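DNA polymerase beta (Leishmania infantum, PDB 4P4M) probably fills gaps in DNA during base excision repair, adding deoxynucleotides to a primer end by template-directed synthesis as a family X polymerase. Local coordinates at residues Gly176-Ile181 against Leu201-Asp206. Residues are numbered along the deposited sequence; the frame is centred on the assembly and turned at random.
Sequences GKDFSI and LSRTLD
Leu201 enters this antiparallel pairing in the polymerase palm opposite Ile181, a non-hydrogen-bonded pair. With CG anti to its backbone N (chi1 173°), it sends CD1 to within 3.9 Å of Ile181 CD1 and also against Phe179 CD2; Cys171 of helix 157-175 packs on all three side chains. On its other edge the Leu201 backbone bonds to strand 270-277, so strand 193-203 is held from both sides. Ser202 and Ser180 form the hydrogen-bonded pair: Ser180 N reaches Ser202 O at 2.8 Å, nearly along the C=O axis, and Ser202 N returns a longer bond to Ser180 O in the carbonyl plane. The side chains of Ser180 and Ser202 leave the sheet on the face opposite Leu201 and Ile181, and a water hydrogen-bonded to Ser202 OG also donates weakly to Ser180 O.

Arg203 comes next, across from Phe179. Its CG lies over one face of the Phe179 ring, 3.8 Å from the centroid, a CH-pi contact offset toward the rim. The chain then bends at chi3 (70°), and the guanidinium stands nearly upright to the ring plane, with NH1 near Phe179 CE1. A water accepts from Arg203 NH1 and donates to Asp178 OD2, supplementing a long salt bridge of 4.0 Å between Asp178 OD2 and Arg203 NH2; Pro208 O takes a hydrogen bond from NH2.

At Thr204 the strand has ended, yet its N still bonds to Asp178 O at 2.9 Å, from above the carbonyl plane. CG2 rests near Lys177 O, while OG1 shares a water with that same oxygen. Backbone bonds therefore set the register, whereas Asp178 and Arg203 meet by a long direct approach and one bridging water, so their charges probably attract without a tight, direct bond.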
loop_
_atom_site.group_PDB
_atom_site.type_symbol
_atom_site.label_atom_id
_atom_site.label_comp_id
_atom_site.label_asym_id
_atom_site.label_seq_id
_atom_site.Cartn_x
_atom_site.Cartn_y
_atom_site.Cartn_z
ATOM N N GLY A 176 -5.604 -2.442 20.841
ATOM C CA GLY A 176 -6.203 -3.556 21.572
ATOM C C GLY A 176 -6.578 -4.759 20.721
ATOM O O GLY A 176 -6.320 -4.788 19.520
ATOM N N LYS A 177 -7.226 -5.748 21.340
ATOM C CA LYS A 177 -7.460 -7.045 20.704
ATOM C C LYS A 177 -8.467 -7.016 19.553
ATOM O O LYS A 177 -8.560 -7.982 18.802
ATOM C CB LYS A 177 -7.911 -8.074 21.752
ATOM C CG LYS A 177 -9.261 -7.747 22.359
ATOM C CD LYS A 177 -9.784 -8.868 23.241
ATOM C CE LYS A 177 -11.185 -8.547 23.734
ATOM N NZ LYS A 177 -11.853 -9.736 24.325
ATOM N N ASP A 178 -9.235 -5.932 19.411
ATOM C CA ASP A 178 -10.205 -5.859 18.300
ATOM C C ASP A 178 -9.533 -5.704 16.933
ATOM O O ASP A 178 -10.186 -5.865 15.898
ATOM C CB ASP A 178 -11.194 -4.694 18.472
ATOM C CG ASP A 178 -12.231 -4.943 19.551
ATOM O OD1 ASP A 178 -12.430 -6.107 19.944
ATOM O OD2 ASP A 178 -12.855 -3.955 19.994
ATOM N N PHE A 179 -8.244 -5.361 16.924
ATOM C CA PHE A 179 -7.531 -5.081 15.678
ATOM C C PHE A 179 -6.389 -6.061 15.396
ATOM O O PHE A 179 -5.873 -6.704 16.304
ATOM C CB PHE A 179 -6.997 -3.635 15.677
ATOM C CG PHE A 179 -8.057 -2.603 15.393
ATOM C CD1 PHE A 179 -8.794 -2.040 16.419
ATOM C CD2 PHE A 179 -8.321 -2.207 14.086
ATOM C CE1 PHE A 179 -9.774 -1.096 16.154
ATOM C CE2 PHE A 179 -9.294 -1.258 13.816
ATOM C CZ PHE A 179 -10.021 -0.704 14.849
ATOM N N SER A 180 -6.005 -6.183 14.128
ATOM C CA SER A 180 -4.834 -6.981 13.784
ATOM C C SER A 180 -4.024 -6.360 12.640
ATOM O O SER A 180 -4.538 -5.530 11.880
ATOM C CB SER A 180 -5.254 -8.406 13.421
ATOM O OG SER A 180 -6.010 -8.397 12.230
ATOM N N ILE A 181 -2.763 -6.780 12.536
ATOM C CA ILE A 181 -1.857 -6.370 11.457
ATOM C C ILE A 181 -1.379 -7.594 10.675
ATOM O O ILE A 181 -0.988 -8.611 11.273
ATOM C CB ILE A 181 -0.600 -5.640 12.013
ATOM C CG1 ILE A 181 -0.956 -4.261 12.565
ATOM C CG2 ILE A 181 0.471 -5.514 10.918
ATOM C CD1 ILE A 181 -1.139 -3.182 11.489
ATOM N N LEU A 201 -4.278 -3.155 8.131
ATOM C CA LEU A 201 -4.845 -3.002 9.463
ATOM C C LEU A 201 -6.346 -3.294 9.365
ATOM O O LEU A 201 -7.034 -2.713 8.533
ATOM C CB LEU A 201 -4.600 -1.571 9.955
ATOM C CG LEU A 201 -5.261 -1.134 11.264
ATOM C CD1 LEU A 201 -4.705 -1.936 12.450
ATOM C CD2 LEU A 201 -5.083 0.373 11.479
ATOM N N SER A 202 -6.858 -4.197 10.198
ATOM C CA SER A 202 -8.277 -4.543 10.121
ATOM C C SER A 202 -8.832 -5.049 11.452
ATOM O O SER A 202 -8.081 -5.545 12.299
ATOM C CB SER A 202 -8.503 -5.603 9.035
ATOM O OG SER A 202 -7.862 -6.835 9.363
ATOM N N ARG A 203 -10.146 -4.919 11.638
ATOM C CA ARG A 203 -10.801 -5.479 12.823
ATOM C C ARG A 203 -10.955 -6.993 12.678
ATOM O O ARG A 203 -11.175 -7.502 11.577
ATOM C CB ARG A 203 -12.167 -4.810 13.063
ATOM C CG ARG A 203 -12.053 -3.349 13.561
ATOM C CD ARG A 203 -13.429 -2.649 13.589
ATOM N NE ARG A 203 -14.334 -3.152 14.639
ATOM C CZ ARG A 203 -14.242 -2.809 15.920
ATOM N NH1 ARG A 203 -13.282 -1.977 16.311
ATOM N NH2 ARG A 203 -15.106 -3.286 16.813
ATOM N N THR A 204 -10.848 -7.718 13.789
ATOM C CA THR A 204 -10.914 -9.173 13.741
ATOM C C THR A 204 -12.354 -9.666 13.562
ATOM O O THR A 204 -13.317 -8.918 13.769
ATOM C CB THR A 204 -10.378 -9.801 15.034
ATOM O OG1 THR A 204 -11.268 -9.474 16.109
ATOM C CG2 THR A 204 -8.955 -9.289 15.353
ATOM N N LEU A 205 -12.491 -10.943 13.209
ATOM C CA LEU A 205 -13.809 -11.572 13.107
ATOM C C LEU A 205 -14.596 -11.524 14.414
ATOM O O LEU A 205 -15.820 -11.446 14.395
ATOM C CB LEU A 205 -13.681 -13.017 12.614
ATOM C CG LEU A 205 -13.395 -13.134 11.117
ATOM C CD1 LEU A 205 -12.948 -14.546 10.742
ATOM C CD2 LEU A 205 -14.620 -12.705 10.323
ATOM N N ASP A 206 -13.896 -11.546 15.545
ATOM C CA ASP A 206 -14.542 -11.492 16.862
ATOM C C ASP A 206 -14.975 -10.090 17.324
ATOM O O ASP A 206 -15.801 -9.968 18.219
ATOM C CB ASP A 206 -13.625 -12.090 17.936
ATOM C CG ASP A 206 -13.528 -13.598 17.850
ATOM O OD1 ASP A 206 -14.373 -14.218 17.164
ATOM O OD2 ASP A 206 -12.608 -14.161 18.481
HETATM O O HOH W 1 -10.492 -9.947 18.685
HETATM O O HOH W 2 -12.312 -1.417 19.119
HETATM O O HOH W 3 -5.073 -7.175 9.209
#